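PDB 3TR6: O-methyltransferase from Coxiella burnetii, which probably transfers a methyl group from S-adenosylmethionine to a hydroxyl oxygen of its substrate. Local coordinates for residues Y44-A57 with F74-L86. Residues are numbered along the deposited sequence; the frame is centred on the assembly and turned at random.
With SAH (S-adenosyl-L-homocysteine), chain C.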
loop_
_atom_site.group_PDB
_atom_site.type_symbol
_atom_site.label_atom_id
_atom_site.label_comp_id
_atom_site.label_asym_id
_atom_site.label_seq_id
_atom_site.Cartn_x
_atom_site.Cartn_y
_atom_site.Cartn_z
ATOM N N TYR A 44 5.067 25.387 -3.587
ATOM C CA TYR A 44 5.722 24.282 -2.887
ATOM C C TYR A 44 4.763 23.214 -2.358
ATOM O O TYR A 44 5.124 22.043 -2.273
ATOM C CB TYR A 44 6.551 24.828 -1.720
ATOM C CG TYR A 44 5.707 25.219 -0.527
ATOM C CD1 TYR A 44 5.532 24.343 0.539
ATOM C CD2 TYR A 44 5.067 26.453 -0.474
ATOM C CE1 TYR A 44 4.752 24.689 1.629
ATOM C CE2 TYR A 44 4.284 26.810 0.615
ATOM C CZ TYR A 44 4.132 25.923 1.663
ATOM O OH TYR A 44 3.356 26.268 2.748
ATOM N N ALA A 45 3.549 23.617 -1.998
ATOM C CA ALA A 45 2.610 22.713 -1.331
ATOM C C ALA A 45 2.138 21.543 -2.201
ATOM O O ALA A 45 1.755 20.493 -1.680
ATOM C CB ALA A 45 1.420 23.485 -0.783
HETATM N N MSE A 46 2.158 21.717 -3.518
HETATM C CA MSE A 46 1.741 20.641 -4.411
HETATM C C MSE A 46 2.801 19.540 -4.511
HETATM O O MSE A 46 2.670 18.604 -5.298
HETATM C CB MSE A 46 1.347 21.177 -5.798
HETATM C CG MSE A 46 2.393 22.036 -6.496
HETATM SE SE MSE A 46 1.740 22.807 -8.180
HETATM C CE MSE A 46 -0.138 22.325 -8.025
ATOM N N GLN A 47 3.843 19.651 -3.694
ATOM C CA GLN A 47 4.889 18.638 -3.652
ATOM C C GLN A 47 4.381 17.356 -2.997
ATOM O O GLN A 47 3.553 17.395 -2.079
ATOM C CB GLN A 47 6.114 19.163 -2.906
ATOM C CG GLN A 47 7.347 18.285 -3.034
ATOM C CD GLN A 47 8.552 18.876 -2.326
ATOM O OE1 GLN A 47 8.412 19.578 -1.326
ATOM N NE2 GLN A 47 9.741 18.607 -2.852
ATOM N N THR A 48 4.878 16.220 -3.473
ATOM C CA THR A 48 4.456 14.928 -2.953
ATOM C C THR A 48 4.880 14.766 -1.499
ATOM O O THR A 48 6.013 15.087 -1.133
ATOM C CB THR A 48 5.031 13.770 -3.799
ATOM O OG1 THR A 48 4.551 13.881 -5.143
ATOM C CG2 THR A 48 4.611 12.423 -3.230
ATOM N N ALA A 49 3.959 14.275 -0.674
ATOM C CA ALA A 49 4.248 14.013 0.731
ATOM C C ALA A 49 5.360 12.975 0.860
ATOM O O ALA A 49 5.340 11.947 0.179
ATOM C CB ALA A 49 2.991 13.545 1.451
ATOM N N PRO A 50 6.341 13.245 1.731
ATOM C CA PRO A 50 7.472 12.329 1.908
ATOM C C PRO A 50 7.005 10.896 2.155
ATOM O O PRO A 50 7.574 9.957 1.597
ATOM C CB PRO A 50 8.176 12.887 3.144
ATOM C CG PRO A 50 7.859 14.336 3.119
ATOM C CD PRO A 50 6.461 14.445 2.575
ATOM N N GLU A 51 5.968 10.735 2.967
ATOM C CA GLU A 51 5.475 9.408 3.316
ATOM C C GLU A 51 4.765 8.731 2.147
ATOM O O GLU A 51 4.844 7.512 1.996
ATOM C CB GLU A 51 4.561 9.458 4.544
ATOM C CG GLU A 51 3.279 10.249 4.354
ATOM C CD GLU A 51 3.428 11.708 4.731
ATOM O OE1 GLU A 51 4.523 12.268 4.538
ATOM O OE2 GLU A 51 2.448 12.297 5.231
ATOM N N GLN A 52 4.074 9.513 1.322
ATOM C CA GLN A 52 3.403 8.951 0.155
ATOM C C GLN A 52 4.429 8.508 -0.885
ATOM O O GLN A 52 4.303 7.441 -1.484
ATOM C CB GLN A 52 2.424 9.948 -0.466
ATOM C CG GLN A 52 1.521 9.314 -1.513
ATOM C CD GLN A 52 0.699 10.327 -2.285
ATOM O OE1 GLN A 52 1.179 10.932 -3.244
ATOM N NE2 GLN A 52 -0.552 10.511 -1.876
ATOM N N ALA A 53 5.446 9.340 -1.091
ATOM C CA ALA A 53 6.520 9.024 -2.021
ATOM C C ALA A 53 7.236 7.750 -1.595
ATOM O O ALA A 53 7.625 6.935 -2.430
ATOM C CB ALA A 53 7.501 10.176 -2.101
ATOM N N GLN A 54 7.414 7.585 -0.290
ATOM C CA GLN A 54 8.093 6.413 0.242
ATOM C C GLN A 54 7.328 5.138 -0.091
ATOM O O GLN A 54 7.930 4.097 -0.361
ATOM C CB GLN A 54 8.283 6.541 1.752
ATOM C CG GLN A 54 8.916 5.327 2.394
ATOM C CD GLN A 54 9.375 5.599 3.808
ATOM O OE1 GLN A 54 9.857 6.689 4.114
ATOM N NE2 GLN A 54 9.224 4.608 4.682
ATOM N N LEU A 55 6.001 5.230 -0.072
ATOM C CA LEU A 55 5.143 4.116 -0.449
ATOM C C LEU A 55 5.313 3.793 -1.928
ATOM O O LEU A 55 5.322 2.627 -2.316
ATOM C CB LEU A 55 3.678 4.451 -0.150
ATOM C CG LEU A 55 2.597 3.588 -0.817
ATOM C CD1 LEU A 55 2.711 2.125 -0.395
ATOM C CD2 LEU A 55 1.213 4.134 -0.500
ATOM N N LEU A 56 5.441 4.835 -2.746
ATOM C CA LEU A 56 5.685 4.668 -4.173
ATOM C C LEU A 56 6.994 3.927 -4.413
ATOM O O LEU A 56 7.068 3.028 -5.248
ATOM C CB LEU A 56 5.728 6.023 -4.877
ATOM C CG LEU A 56 4.432 6.819 -5.006
ATOM C CD1 LEU A 56 4.707 8.132 -5.718
ATOM C CD2 LEU A 56 3.374 6.016 -5.744
ATOM N N ALA A 57 8.027 4.321 -3.676
ATOM C CA ALA A 57 9.331 3.681 -3.785
ATOM C C ALA A 57 9.230 2.200 -3.441
ATOM O O ALA A 57 9.852 1.359 -4.092
ATOM C CB ALA A 57 10.344 4.374 -2.882
ATOM N N PHE A 74 7.099 18.777 -11.273
ATOM C CA PHE A 74 7.387 19.866 -10.351
ATOM C C PHE A 74 8.899 19.946 -10.162
ATOM O O PHE A 74 9.639 20.057 -11.134
ATOM C CB PHE A 74 6.683 19.653 -9.012
ATOM C CG PHE A 74 6.643 20.882 -8.147
ATOM C CD1 PHE A 74 6.802 22.143 -8.705
ATOM C CD2 PHE A 74 6.460 20.777 -6.777
ATOM C CE1 PHE A 74 6.772 23.278 -7.913
ATOM C CE2 PHE A 74 6.427 21.908 -5.976
ATOM C CZ PHE A 74 6.584 23.163 -6.548
ATOM N N THR A 75 9.362 19.878 -8.920
ATOM C CA THR A 75 10.798 19.893 -8.655
ATOM C C THR A 75 11.355 18.475 -8.537
ATOM O O THR A 75 12.478 18.272 -8.072
ATOM C CB THR A 75 11.148 20.722 -7.406
ATOM O OG1 THR A 75 10.460 20.198 -6.266
ATOM C CG2 THR A 75 10.753 22.181 -7.610
ATOM N N GLY A 76 10.549 17.499 -8.951
ATOM C CA GLY A 76 11.004 16.130 -9.126
ATOM C C GLY A 76 11.123 15.245 -7.898
ATOM O O GLY A 76 11.933 14.316 -7.891
ATOM N N TYR A 77 10.317 15.504 -6.872
ATOM C CA TYR A 77 10.388 14.709 -5.646
ATOM C C TYR A 77 9.983 13.250 -5.885
ATOM O O TYR A 77 10.718 12.325 -5.536
ATOM C CB TYR A 77 9.541 15.327 -4.523
ATOM C CG TYR A 77 9.815 14.723 -3.158
ATOM C CD1 TYR A 77 10.693 15.332 -2.267
ATOM C CD2 TYR A 77 9.209 13.536 -2.767
ATOM C CE1 TYR A 77 10.951 14.779 -1.022
ATOM C CE2 TYR A 77 9.461 12.977 -1.529
ATOM C CZ TYR A 77 10.331 13.600 -0.661
ATOM O OH TYR A 77 10.577 13.034 0.569
ATOM N N SER A 78 8.812 13.045 -6.481
ATOM C CA SER A 78 8.315 11.696 -6.726
ATOM C C SER A 78 9.144 10.977 -7.785
ATOM O O SER A 78 9.341 9.762 -7.713
ATOM C CB SER A 78 6.840 11.728 -7.132
ATOM O OG SER A 78 6.637 12.539 -8.277
ATOM N N ALA A 79 9.627 11.734 -8.767
ATOM C CA ALA A 79 10.462 11.178 -9.824
ATOM C C ALA A 79 11.745 10.600 -9.246
ATOM O O ALA A 79 12.186 9.522 -9.640
ATOM C CB ALA A 79 10.781 12.241 -10.863
ATOM N N ILE A 80 12.336 11.325 -8.305
ATOM C CA ILE A 80 13.566 10.891 -7.655
ATOM C C ILE A 80 13.305 9.796 -6.624
ATOM O O ILE A 80 14.095 8.863 -6.483
ATOM C CB ILE A 80 14.278 12.073 -6.978
ATOM C CG1 ILE A 80 14.746 13.079 -8.035
ATOM C CG2 ILE A 80 15.443 11.583 -6.140
ATOM C CD1 ILE A 80 15.267 14.379 -7.463
ATOM N N ALA A 81 12.193 9.914 -5.905
ATOM C CA ALA A 81 11.820 8.913 -4.913
ATOM C C ALA A 81 11.713 7.543 -5.568
ATOM O O ALA A 81 12.281 6.561 -5.082
ATOM C CB ALA A 81 10.509 9.287 -4.247
HETATM N N MSE A 82 10.987 7.488 -6.678
HETATM C CA MSE A 82 10.832 6.251 -7.431
HETATM C C MSE A 82 12.107 5.890 -8.182
HETATM O O MSE A 82 12.471 4.717 -8.266
HETATM C CB MSE A 82 9.654 6.349 -8.401
HETATM C CG MSE A 82 8.299 6.288 -7.723
HETATM SE SE MSE A 82 6.818 6.406 -8.972
HETATM C CE MSE A 82 6.977 8.281 -9.490
ATOM N N GLY A 83 12.779 6.902 -8.726
ATOM C CA GLY A 83 14.035 6.694 -9.426
ATOM C C GLY A 83 15.054 5.943 -8.586
ATOM O O GLY A 83 15.738 5.053 -9.079
ATOM N N LEU A 84 15.150 6.300 -7.308
ATOM C CA LEU A 84 16.107 5.668 -6.405
ATOM C C LEU A 84 15.782 4.202 -6.125
ATOM O O LEU A 84 16.652 3.430 -5.717
ATOM C CB LEU A 84 16.187 6.443 -5.089
ATOM C CG LEU A 84 16.799 7.842 -5.161
ATOM C CD1 LEU A 84 16.452 8.645 -3.919
ATOM C CD2 LEU A 84 18.310 7.762 -5.359
ATOM N N ALA A 85 14.527 3.822 -6.337
ATOM C CA ALA A 85 14.092 2.458 -6.056
ATOM C C ALA A 85 14.188 1.564 -7.288
ATOM O O ALA A 85 14.102 0.339 -7.185
ATOM C CB ALA A 85 12.672 2.458 -5.503
ATOM N N LEU A 86 14.373 2.186 -8.448
ATOM C CA LEU A 86 14.496 1.469 -9.712
ATOM C C LEU A 86 15.594 0.419 -9.677
ATOM O O LEU A 86 16.676 0.663 -9.144
ATOM C CB LEU A 86 14.786 2.447 -10.849
ATOM C CG LEU A 86 13.628 3.243 -11.446
ATOM C CD1 LEU A 86 14.162 4.277 -12.426
ATOM C CD2 LEU A 86 12.625 2.319 -12.127
HETATM N N SAH C . 4.794 14.689 -8.253
HETATM C CA SAH C . 5.209 16.056 -8.101
HETATM C CB SAH C . 4.017 16.989 -7.975
HETATM C CG SAH C . 3.757 17.915 -9.140
HETATM S SD SAH C . 2.502 19.169 -8.929
HETATM C C SAH C . 6.070 16.190 -6.893
HETATM O O SAH C . 6.243 17.331 -6.382
HETATM O OXT SAH C . 6.623 15.184 -6.380
HETATM C "C5'" SAH C . 1.717 19.512 -10.496
HETATM C "C4'" SAH C . 2.573 19.657 -11.635
HETATM O "O4'" SAH C . 1.810 19.384 -12.861
HETATM C "C3'" SAH C . 3.052 21.051 -11.749
HETATM O "O3'" SAH C . 4.420 21.057 -11.745
HETATM C "C2'" SAH C . 2.542 21.533 -13.042
HETATM O "O2'" SAH C . 3.482 22.307 -13.676
HETATM C "C1'" SAH C . 2.305 20.282 -13.805
HETATM N N9 SAH C . 1.386 20.381 -14.935
HETATM C C8 SAH C . 0.277 21.133 -15.011
HETATM N N7 SAH C . -0.279 20.925 -16.216
HETATM C C5 SAH C . 0.473 20.043 -16.903
HETATM C C6 SAH C . 0.384 19.471 -18.176
HETATM N N6 SAH C . -0.692 19.804 -19.055
HETATM N N1 SAH C . 1.331 18.599 -18.562
HETATM C C2 SAH C . 2.348 18.277 -17.751
HETATM N N3 SAH C . 2.463 18.809 -16.528
HETATM C C4 SAH C . 1.544 19.690 -16.082
HETATM O O HOH W 1 10.629 9.717 1.166
#
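The amino-acid end of S-adenosyl-L-homocysteine (SAH) is held in the Rossmann-like methyltransferase fold where T48 and S78 meet, between the loop entering helix 50-63 and the N-terminus of helix 77-83. T48 OG1 donates to the carboxylate oxygen OXT of SAH at 2.7 Å, and the backbone N of S78 reaches the same oxygen at 3.1 Å. The second carboxylate oxygen takes a weak bond from T48 N, while the SAH amino N donates to S78 OG, whose further partner is D70.

F74 stands beside the ligand: its CG, anti to the backbone N (chi1 -165°), carries the ring toward 44-47, where Y44 CA and SAH O lie at its edge. The selenium of selenomethionine M46 sits 5.0 Å from the F74 ring centroid, almost on the ring normal, a distant Met-aromatic contact.

The Y77 ring reaches across to 47-53: A53 CB meets its edge, 3.5 Å from CE2, T48 O lies over one face, and the Q47 side chain crosses at about a right angle, its amide plane turned 76° from the ring plane and NE2 3.5 Å from CD1. Y77 OH passes P50 on its way to a hydrogen bond with E26. Beyond it the axes of helix 50-57 and helix 77-83, inclined at 38°, pack through small residues, A53 CB lying 3.8 Å from A81 CB; L56 against M82 and A57 against A85 continue this apolar seam.

No direct hydrogen bond joins the segments; apolar packing, a water between P50 O and, weakly, Y77 OH, and the shared ligand link them. Two donors on OXT, one from a helix N-terminus, would favour a charged carboxylate.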